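Local coordinates for protein serine protease pet (Escherichia coli, PDB 4OM9) that probably hydrolyses peptide bonds as a secreted autotransporter serine protease and acts as an enterotoxin of enteroaggregative strains, carrying its protease domain on a long beta-helix, at residues H474-G479 with D499-A504; L514-H519 with R579-D584. All blocks are in the same frame, centred on the assembly; numbering follows the deposited sequence.

Contact 1 of 2, residues H474-G479 with D499-A504; sequences HGNVDG and DGDIQA
D499 OD2 is gripped by two histidines: H474 ND1 reaches it at 3.1 Å across the contact, in a weak bond bent to 121° at the hydrogen, while H519 ND1 is its stronger partner. The H474 ring and the carboxylate extend in company in one direction, their planes 33° apart, with OD2 at the ring edge; at the far side of the imidazole, NE2 is bonded to D622. The other carboxylate oxygen, OD1, accepts from Q517 NE2. Buried as it is, the carboxylate would be expected to polarise the histidines around it.

Further along, the N476 side chain stands in for a backbone carbonyl. Its CG sits anti to the carbonyl carbon (chi1 -44°), and OD1 accepts D501 N at 2.8 Å with a lone pair in the plane of its own side-chain amide. The amide's other end, ND2, is tied to S448 and T451.

These are successive rungs of a right-handed parallel beta-helix, as in other autotransporter passenger domains: the two segments run almost parallel, and strand 476-477 bridges to 502-504 through the pair V477 and I502. V477 N donates to D501 O at 3.0 Å, and Q503 N returns a bond to V477 O at 2.7 Å. On the side of the strands that carries V477 and I502, CG2 of V477 meets CD1 of I502 at 3.5 Å, the two side chains crossing obliquely.

Where the backbones part, water takes over. One molecule donates to G475 O and accepts from G500 N. G500 CA also turns a hydrogen toward G475 O, a CA-H...O contact of 3.5 Å.

Contact 2 of 2, residues L514-H519 with R579-D584; sequences LVMQGH and RKFRFD
M516 lies over F581, and apolar contact carries most of this meeting. Its CB stands 3.7 Å from the centroid of the F581 ring and only 12° off the normal, a CH-pi contact over the centre of one face. From there the methionine chain runs out extended (chi2 169°) over the ring toward F583 as the phenylalanine comes back the other way, which brings SD obliquely to 4.3 Å from the same centroid, a Met-aromatic contact. CE goes on to touch CE2 of F583 at 3.9 Å. I507 and V601 touch both M516 and F583, so the cluster belongs to the interior of the beta-helix, where side chains from different faces of the coil meet.

The polar backbone comes in at the ring's rim: Q517 O lies in the plane of the F581 ring, 3.5 Å from CZ.

Beside this, R579 packs alongside the 514-519 segment. Its CG rests 3.9 Å from G518 CA, and the guanidinium runs next to H519 with the two flat groups 8° apart, NH2 lying 3.7 Å from H519 CB. R579 NE bonds the backbone O of D499, whose carboxylate also engages H519, and H519 NE2 goes to D522. Within its own segment, Q517 NE2 donates to G518 O at 2.9 Å, while its OE1 accepts Y620 N.

No hydrogen bond crosses between the two segments, so their cohesion rests on dispersion and aromatic contact, while D499 next door steadies R579 through its main chain and H519 through its side chain.

How the contacts relate
Strand 502-504 of contact 1 pairs in parallel with strand 576-583 of contact 2, so the two contacts sit on adjoining coils of the same beta-helix, their centres about 8 Å apart. Contact 1 joins neighbouring rungs and is only partly buried, with Q503 exposed; contact 2 is wholly buried among its touching residues and joins different faces of the coil through side chains. The seam between them is polar: D501 OD1 takes K580 N at 2.6 Å, a probable hydrogen bond. Contact 1 is held mainly by main-chain and side-chain hydrogen bonds, contact 2 by apolar and aromatic packing, though each has some of the other kind: an apolar pair in the first, a guanidinium beside a histidine in the second.

Contact 1 of 2, residues H474-G479 with D499-A504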
ATOM      1  N   HIS A 474      -7.260   0.189  -8.703  1.00 25.80           N
ATOM      2  CA  HIS A 474      -5.990   0.819  -8.384  1.00 25.92           C
ATOM      3  C   HIS A 474      -6.158   2.025  -7.446  1.00 25.61           C
ATOM      4  O   HIS A 474      -5.177   2.540  -6.920  1.00 25.81           O
ATOM      5  CB  HIS A 474      -5.284   1.289  -9.657  1.00 25.86           C
ATOM      6  CG  HIS A 474      -4.713   0.190 -10.514  1.00 27.85           C
ATOM      7  ND1 HIS A 474      -3.782  -0.723 -10.056  1.00 27.13           N
ATOM      8  CD2 HIS A 474      -4.880  -0.069 -11.836  1.00 26.49           C
ATOM      9  CE1 HIS A 474      -3.435  -1.530 -11.050  1.00 27.64           C
ATOM     10  NE2 HIS A 474      -4.084  -1.152 -12.136  1.00 27.26           N
ATOM     11  N   GLY A 475      -7.390   2.501  -7.263  1.00 27.51           N
ATOM     12  CA  GLY A 475      -7.629   3.716  -6.490  1.00 29.68           C
ATOM     13  C   GLY A 475      -7.853   3.479  -5.002  1.00 31.50           C
ATOM     14  O   GLY A 475      -7.678   2.358  -4.503  1.00 28.25           O
ATOM     15  N   ASN A 476      -8.264   4.520  -4.280  1.00 31.00           N
ATOM     16  CA  ASN A 476      -8.488   4.371  -2.845  1.00 30.45           C
ATOM     17  C   ASN A 476      -9.956   4.496  -2.407  1.00 31.95           C
ATOM     18  O   ASN A 476     -10.844   4.801  -3.205  1.00 29.87           O
ATOM     19  CB  ASN A 476      -7.660   5.389  -2.069  1.00 31.33           C
ATOM     20  CG  ASN A 476      -6.252   5.507  -2.591  1.00 33.01           C
ATOM     21  OD1 ASN A 476      -5.471   4.561  -2.508  1.00 34.01           O
ATOM     22  ND2 ASN A 476      -5.914   6.683  -3.140  1.00 30.11           N
ATOM     23  N   VAL A 477     -10.178   4.224  -1.123  1.00 28.24           N
ATOM     24  CA  VAL A 477     -11.434   4.463  -0.447  1.00 28.13           C
ATOM     25  C   VAL A 477     -11.148   5.069   0.920  1.00 31.47           C
ATOM     26  O   VAL A 477     -10.316   4.553   1.684  1.00 32.29           O
ATOM     27  CB  VAL A 477     -12.269   3.154  -0.246  1.00 27.19           C
ATOM     28  CG1 VAL A 477     -13.526   3.441   0.572  1.00 27.18           C
ATOM     29  CG2 VAL A 477     -12.628   2.528  -1.575  1.00 27.39           C
ATOM     30  N   ASP A 478     -11.837   6.150   1.253  1.00 30.20           N
ATOM     31  CA  ASP A 478     -11.841   6.592   2.634  1.00 33.90           C
ATOM     32  C   ASP A 478     -13.137   7.346   2.906  1.00 34.15           C
ATOM     33  O   ASP A 478     -14.045   7.339   2.081  1.00 34.87           O
ATOM     34  CB  ASP A 478     -10.595   7.433   2.960  1.00 32.31           C
ATOM     35  CG  ASP A 478     -10.587   8.792   2.274  1.00 32.92           C
ATOM     36  OD1 ASP A 478     -11.588   9.201   1.654  1.00 34.35           O
ATOM     37  OD2 ASP A 478      -9.557   9.481   2.379  1.00 41.54           O
ATOM     38  N   GLY A 479     -13.222   7.986   4.065  1.00 42.49           N
ATOM     39  CA  GLY A 479     -14.456   8.626   4.471  1.00 40.79           C
ATOM     40  C   GLY A 479     -15.541   7.656   4.916  1.00 41.12           C
ATOM     41  O   GLY A 479     -15.274   6.490   5.235  1.00 39.96           O
ATOM     42  N   ASP A 499      -5.691  -2.689  -4.874  1.00 34.49           N
ATOM     43  CA  ASP A 499      -4.269  -2.318  -5.045  1.00 38.62           C
ATOM     44  C   ASP A 499      -3.889  -1.039  -4.335  1.00 37.12           C
ATOM     45  O   ASP A 499      -2.708  -0.638  -4.335  1.00 36.91           O
ATOM     46  CB  ASP A 499      -3.947  -2.077  -6.533  1.00 41.85           C
ATOM     47  CG  ASP A 499      -2.908  -2.999  -7.049  1.00 41.87           C
ATOM     48  OD1 ASP A 499      -2.527  -3.889  -6.277  1.00 51.85           O
ATOM     49  OD2 ASP A 499      -2.491  -2.863  -8.213  1.00 42.31           O
ATOM     50  N   GLY A 500      -4.907  -0.329  -3.855  1.00 28.85           N
ATOM     51  CA  GLY A 500      -4.710   0.967  -3.235  1.00 28.44           C
ATOM     52  C   GLY A 500      -5.051   0.922  -1.761  1.00 29.95           C
ATOM     53  O   GLY A 500      -5.264  -0.149  -1.199  1.00 29.29           O
ATOM     54  N   ASP A 501      -5.105   2.091  -1.137  1.00 30.25           N
ATOM     55  CA  ASP A 501      -5.445   2.181   0.275  1.00 33.36           C
ATOM     56  C   ASP A 501      -6.955   2.180   0.473  1.00 31.88           C
ATOM     57  O   ASP A 501      -7.695   2.907  -0.217  1.00 28.55           O
ATOM     58  CB  ASP A 501      -4.829   3.439   0.893  1.00 33.48           C
ATOM     59  CG  ASP A 501      -3.335   3.398   0.881  1.00 33.93           C
ATOM     60  OD1 ASP A 501      -2.773   2.410   1.408  1.00 37.21           O
ATOM     61  OD2 ASP A 501      -2.716   4.333   0.328  1.00 39.91           O
ATOM     62  N   ILE A 502      -7.397   1.368   1.424  1.00 32.36           N
ATOM     63  CA  ILE A 502      -8.803   1.210   1.733  1.00 30.03           C
ATOM     64  C   ILE A 502      -9.086   1.516   3.193  1.00 34.91           C
ATOM     65  O   ILE A 502      -8.640   0.786   4.090  1.00 34.68           O
ATOM     66  CB  ILE A 502      -9.294  -0.209   1.444  1.00 27.95           C
ATOM     67  CG1 ILE A 502      -9.062  -0.564  -0.022  1.00 29.70           C
ATOM     68  CG2 ILE A 502     -10.783  -0.306   1.757  1.00 27.93           C
ATOM     69  CD1 ILE A 502     -10.053   0.168  -0.977  1.00 30.20           C
ATOM     70  N   GLN A 503      -9.826   2.596   3.418  1.00 32.37           N
ATOM     71  CA  GLN A 503     -10.305   2.977   4.736  1.00 34.79           C
ATOM     72  C   GLN A 503     -11.821   2.980   4.675  1.00 33.87           C
ATOM     73  O   GLN A 503     -12.412   3.827   4.004  1.00 32.42           O
ATOM     74  CB  GLN A 503      -9.766   4.356   5.138  1.00 36.59           C
ATOM     75  CG  GLN A 503     -10.393   4.950   6.386  1.00 36.80           C
ATOM     76  CD  GLN A 503     -10.078   4.142   7.625  1.00 42.00           C
ATOM     77  OE1 GLN A 503      -8.911   4.010   8.010  1.00 45.05           O
ATOM     78  NE2 GLN A 503     -11.118   3.568   8.250  1.00 37.84           N
ATOM     79  N   ALA A 504     -12.453   2.034   5.353  1.00 33.99           N
ATOM     80  CA  ALA A 504     -13.893   1.861   5.241  1.00 32.71           C
ATOM     81  C   ALA A 504     -14.529   1.506   6.581  1.00 33.79           C
ATOM     82  O   ALA A 504     -13.907   0.842   7.411  1.00 32.04           O
ATOM     83  CB  ALA A 504     -14.208   0.785   4.207  1.00 28.87           C
TER
HETATM   84  O   HOH W   1      -2.548   1.305  -6.841  1.00 30.72           O
HETATM   85  O   HOH W   2      -7.965  -0.405  -4.214  1.00 30.72           O

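Contact 2 of 2, residues L514-H519 with R579-D584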
ATOM      1  N   LEU A 514     -12.431 -11.675  -2.667  1.00 32.02           N
ATOM      2  CA  LEU A 514     -11.743 -10.429  -2.429  1.00 31.92           C
ATOM      3  C   LEU A 514     -10.251 -10.702  -2.219  1.00 35.01           C
ATOM      4  O   LEU A 514      -9.860 -11.685  -1.571  1.00 31.86           O
ATOM      5  CB  LEU A 514     -12.313  -9.700  -1.216  1.00 33.94           C
ATOM      6  CG  LEU A 514     -11.765  -8.273  -1.081  1.00 36.07           C
ATOM      7  CD1 LEU A 514     -12.522  -7.344  -2.022  1.00 31.76           C
ATOM      8  CD2 LEU A 514     -11.854  -7.776   0.341  1.00 34.68           C
ATOM      9  N   VAL A 515      -9.440  -9.816  -2.782  1.00 36.30           N
ATOM     10  CA  VAL A 515      -7.992  -9.853  -2.655  1.00 36.30           C
ATOM     11  C   VAL A 515      -7.485  -8.480  -2.267  1.00 33.78           C
ATOM     12  O   VAL A 515      -7.804  -7.480  -2.922  1.00 32.92           O
ATOM     13  CB  VAL A 515      -7.315 -10.274  -3.953  1.00 34.99           C
ATOM     14  CG1 VAL A 515      -5.815 -10.096  -3.838  1.00 33.01           C
ATOM     15  CG2 VAL A 515      -7.668 -11.721  -4.268  1.00 36.09           C
ATOM     16  N   MET A 516      -6.750  -8.434  -1.167  1.00 33.52           N
ATOM     17  CA  MET A 516      -6.046  -7.238  -0.758  1.00 37.03           C
ATOM     18  C   MET A 516      -4.546  -7.489  -0.923  1.00 36.33           C
ATOM     19  O   MET A 516      -4.011  -8.517  -0.455  1.00 38.13           O
ATOM     20  CB  MET A 516      -6.372  -6.864   0.692  1.00 35.65           C
ATOM     21  CG  MET A 516      -7.835  -6.618   0.998  1.00 38.18           C
ATOM     22  SD  MET A 516      -8.051  -6.505   2.788  1.00 39.86           S
ATOM     23  CE  MET A 516      -9.815  -6.259   2.919  1.00 43.80           C
ATOM     24  N   GLN A 517      -3.877  -6.555  -1.589  1.00 31.96           N
ATOM     25  CA  GLN A 517      -2.450  -6.669  -1.861  1.00 35.25           C
ATOM     26  C   GLN A 517      -1.834  -5.307  -2.074  1.00 33.40           C
ATOM     27  O   GLN A 517      -2.552  -4.329  -2.322  1.00 31.38           O
ATOM     28  CB  GLN A 517      -2.195  -7.533  -3.103  1.00 37.49           C
ATOM     29  CG  GLN A 517      -2.703  -6.887  -4.396  1.00 36.89           C
ATOM     30  CD  GLN A 517      -2.073  -7.479  -5.654  1.00 35.24           C
ATOM     31  OE1 GLN A 517      -2.238  -8.667  -5.956  1.00 32.27           O
ATOM     32  NE2 GLN A 517      -1.363  -6.632  -6.412  1.00 34.33           N
ATOM     33  N   GLY A 518      -0.502  -5.254  -2.018  1.00 31.59           N
ATOM     34  CA  GLY A 518       0.218  -4.046  -2.375  1.00 31.29           C
ATOM     35  C   GLY A 518       0.200  -3.784  -3.878  1.00 30.88           C
ATOM     36  O   GLY A 518      -0.358  -4.554  -4.665  1.00 30.86           O
ATOM     37  N   HIS A 519       0.832  -2.695  -4.290  1.00 32.71           N
ATOM     38  CA  HIS A 519       0.854  -2.350  -5.706  1.00 34.04           C
ATOM     39  C   HIS A 519       2.280  -2.372  -6.243  1.00 31.05           C
ATOM     40  O   HIS A 519       3.194  -1.751  -5.672  1.00 31.37           O
ATOM     41  CB  HIS A 519       0.196  -0.973  -5.945  1.00 31.10           C
ATOM     42  CG  HIS A 519       0.393  -0.438  -7.333  1.00 29.64           C
ATOM     43  ND1 HIS A 519      -0.255  -0.961  -8.438  1.00 28.81           N
ATOM     44  CD2 HIS A 519       1.165   0.577  -7.799  1.00 28.92           C
ATOM     45  CE1 HIS A 519       0.122  -0.299  -9.518  1.00 28.65           C
ATOM     46  NE2 HIS A 519       0.980   0.642  -9.156  1.00 28.70           N
ATOM     47  N   ARG A 579       0.166  -1.106   1.091  1.00 33.93           N
ATOM     48  CA  ARG A 579      -1.133  -0.463   1.102  1.00 33.40           C
ATOM     49  C   ARG A 579      -1.817  -0.728   2.428  1.00 33.61           C
ATOM     50  O   ARG A 579      -1.616  -1.797   3.010  1.00 33.69           O
ATOM     51  CB  ARG A 579      -1.998  -0.967  -0.063  1.00 32.41           C
ATOM     52  CG  ARG A 579      -1.401  -0.682  -1.427  1.00 32.23           C
ATOM     53  CD  ARG A 579      -1.252   0.829  -1.633  1.00 32.52           C
ATOM     54  NE  ARG A 579      -1.170   1.174  -3.049  1.00 32.11           N
ATOM     55  CZ  ARG A 579      -0.528   2.245  -3.511  1.00 32.49           C
ATOM     56  NH1 ARG A 579       0.070   3.065  -2.659  1.00 33.35           N
ATOM     57  NH2 ARG A 579      -0.484   2.498  -4.815  1.00 32.11           N
ATOM     58  N   LYS A 580      -2.598   0.240   2.905  1.00 33.81           N
ATOM     59  CA  LYS A 580      -3.291   0.093   4.174  1.00 37.57           C
ATOM     60  C   LYS A 580      -4.757  -0.296   3.959  1.00 33.51           C
ATOM     61  O   LYS A 580      -5.471   0.296   3.160  1.00 33.15           O
ATOM     62  CB  LYS A 580      -3.206   1.374   5.000  1.00 39.11           C
ATOM     63  CG  LYS A 580      -1.800   1.825   5.338  1.00 47.86           C
ATOM     64  CD  LYS A 580      -1.231   1.090   6.537  1.00 51.28           C
ATOM     65  CE  LYS A 580       0.093   1.709   6.994  1.00 54.52           C
ATOM     66  NZ  LYS A 580      -0.064   3.156   7.344  1.00 54.78           N
ATOM     67  N   PHE A 581      -5.184  -1.320   4.662  1.00 33.45           N
ATOM     68  CA  PHE A 581      -6.570  -1.729   4.650  1.00 33.73           C
ATOM     69  C   PHE A 581      -7.020  -1.709   6.109  1.00 34.65           C
ATOM     70  O   PHE A 581      -6.515  -2.492   6.965  1.00 34.07           O
ATOM     71  CB  PHE A 581      -6.740  -3.103   4.001  1.00 32.40           C
ATOM     72  CG  PHE A 581      -6.074  -3.232   2.651  1.00 31.88           C
ATOM     73  CD1 PHE A 581      -4.708  -3.490   2.551  1.00 32.05           C
ATOM     74  CD2 PHE A 581      -6.812  -3.109   1.475  1.00 31.37           C
ATOM     75  CE1 PHE A 581      -4.089  -3.603   1.308  1.00 31.73           C
ATOM     76  CE2 PHE A 581      -6.198  -3.231   0.223  1.00 30.99           C
ATOM     77  CZ  PHE A 581      -4.833  -3.480   0.149  1.00 31.17           C
ATOM     78  N   ARG A 582      -7.911  -0.761   6.384  1.00 36.72           N
ATOM     79  CA  ARG A 582      -8.480  -0.531   7.696  1.00 36.53           C
ATOM     80  C   ARG A 582      -9.993  -0.608   7.593  1.00 40.50           C
ATOM     81  O   ARG A 582     -10.595  -0.032   6.666  1.00 36.74           O
ATOM     82  CB  ARG A 582      -8.062   0.831   8.249  1.00 40.76           C
ATOM     83  CG  ARG A 582      -6.547   1.022   8.471  1.00 46.34           C
ATOM     84  CD  ARG A 582      -6.039   0.057   9.542  1.00 52.46           C
ATOM     85  NE  ARG A 582      -4.604   0.170   9.833  1.00 53.45           N
ATOM     86  CZ  ARG A 582      -3.643  -0.485   9.176  1.00 53.30           C
ATOM     87  NH1 ARG A 582      -3.949  -1.294   8.163  1.00 46.99           N
ATOM     88  NH2 ARG A 582      -2.371  -0.328   9.532  1.00 53.49           N
ATOM     89  N   PHE A 583     -10.607  -1.305   8.547  1.00 35.54           N
ATOM     90  CA  PHE A 583     -12.056  -1.427   8.589  1.00 35.82           C
ATOM     91  C   PHE A 583     -12.525  -1.928   9.944  1.00 37.78           C
ATOM     92  O   PHE A 583     -11.827  -2.693  10.591  1.00 36.49           O
ATOM     93  CB  PHE A 583     -12.536  -2.375   7.492  1.00 35.91           C
ATOM     94  CG  PHE A 583     -11.839  -3.701   7.504  1.00 35.57           C
ATOM     95  CD1 PHE A 583     -12.256  -4.715   8.356  1.00 34.56           C
ATOM     96  CD2 PHE A 583     -10.750  -3.930   6.668  1.00 33.59           C
ATOM     97  CE1 PHE A 583     -11.587  -5.931   8.384  1.00 34.08           C
ATOM     98  CE2 PHE A 583     -10.098  -5.133   6.680  1.00 33.19           C
ATOM     99  CZ  PHE A 583     -10.518  -6.142   7.547  1.00 33.42           C
ATOM    100  N   ASP A 584     -13.706  -1.507  10.377  1.00 41.94           N
ATOM    101  CA  ASP A 584     -14.231  -2.013  11.631  1.00 46.18           C
ATOM    102  C   ASP A 584     -14.508  -3.495  11.488  1.00 43.96           C
ATOM    103  O   ASP A 584     -14.100  -4.295  12.330  1.00 41.85           O
ATOM    104  CB  ASP A 584     -15.489  -1.262  12.051  1.00 45.98           C
ATOM    105  CG  ASP A 584     -15.193   0.165  12.408  1.00 51.87           C
ATOM    106  OD1 ASP A 584     -14.086   0.395  12.943  1.00 54.26           O
ATOM    107  OD2 ASP A 584     -16.039   1.053  12.137  1.00 58.00           O
TER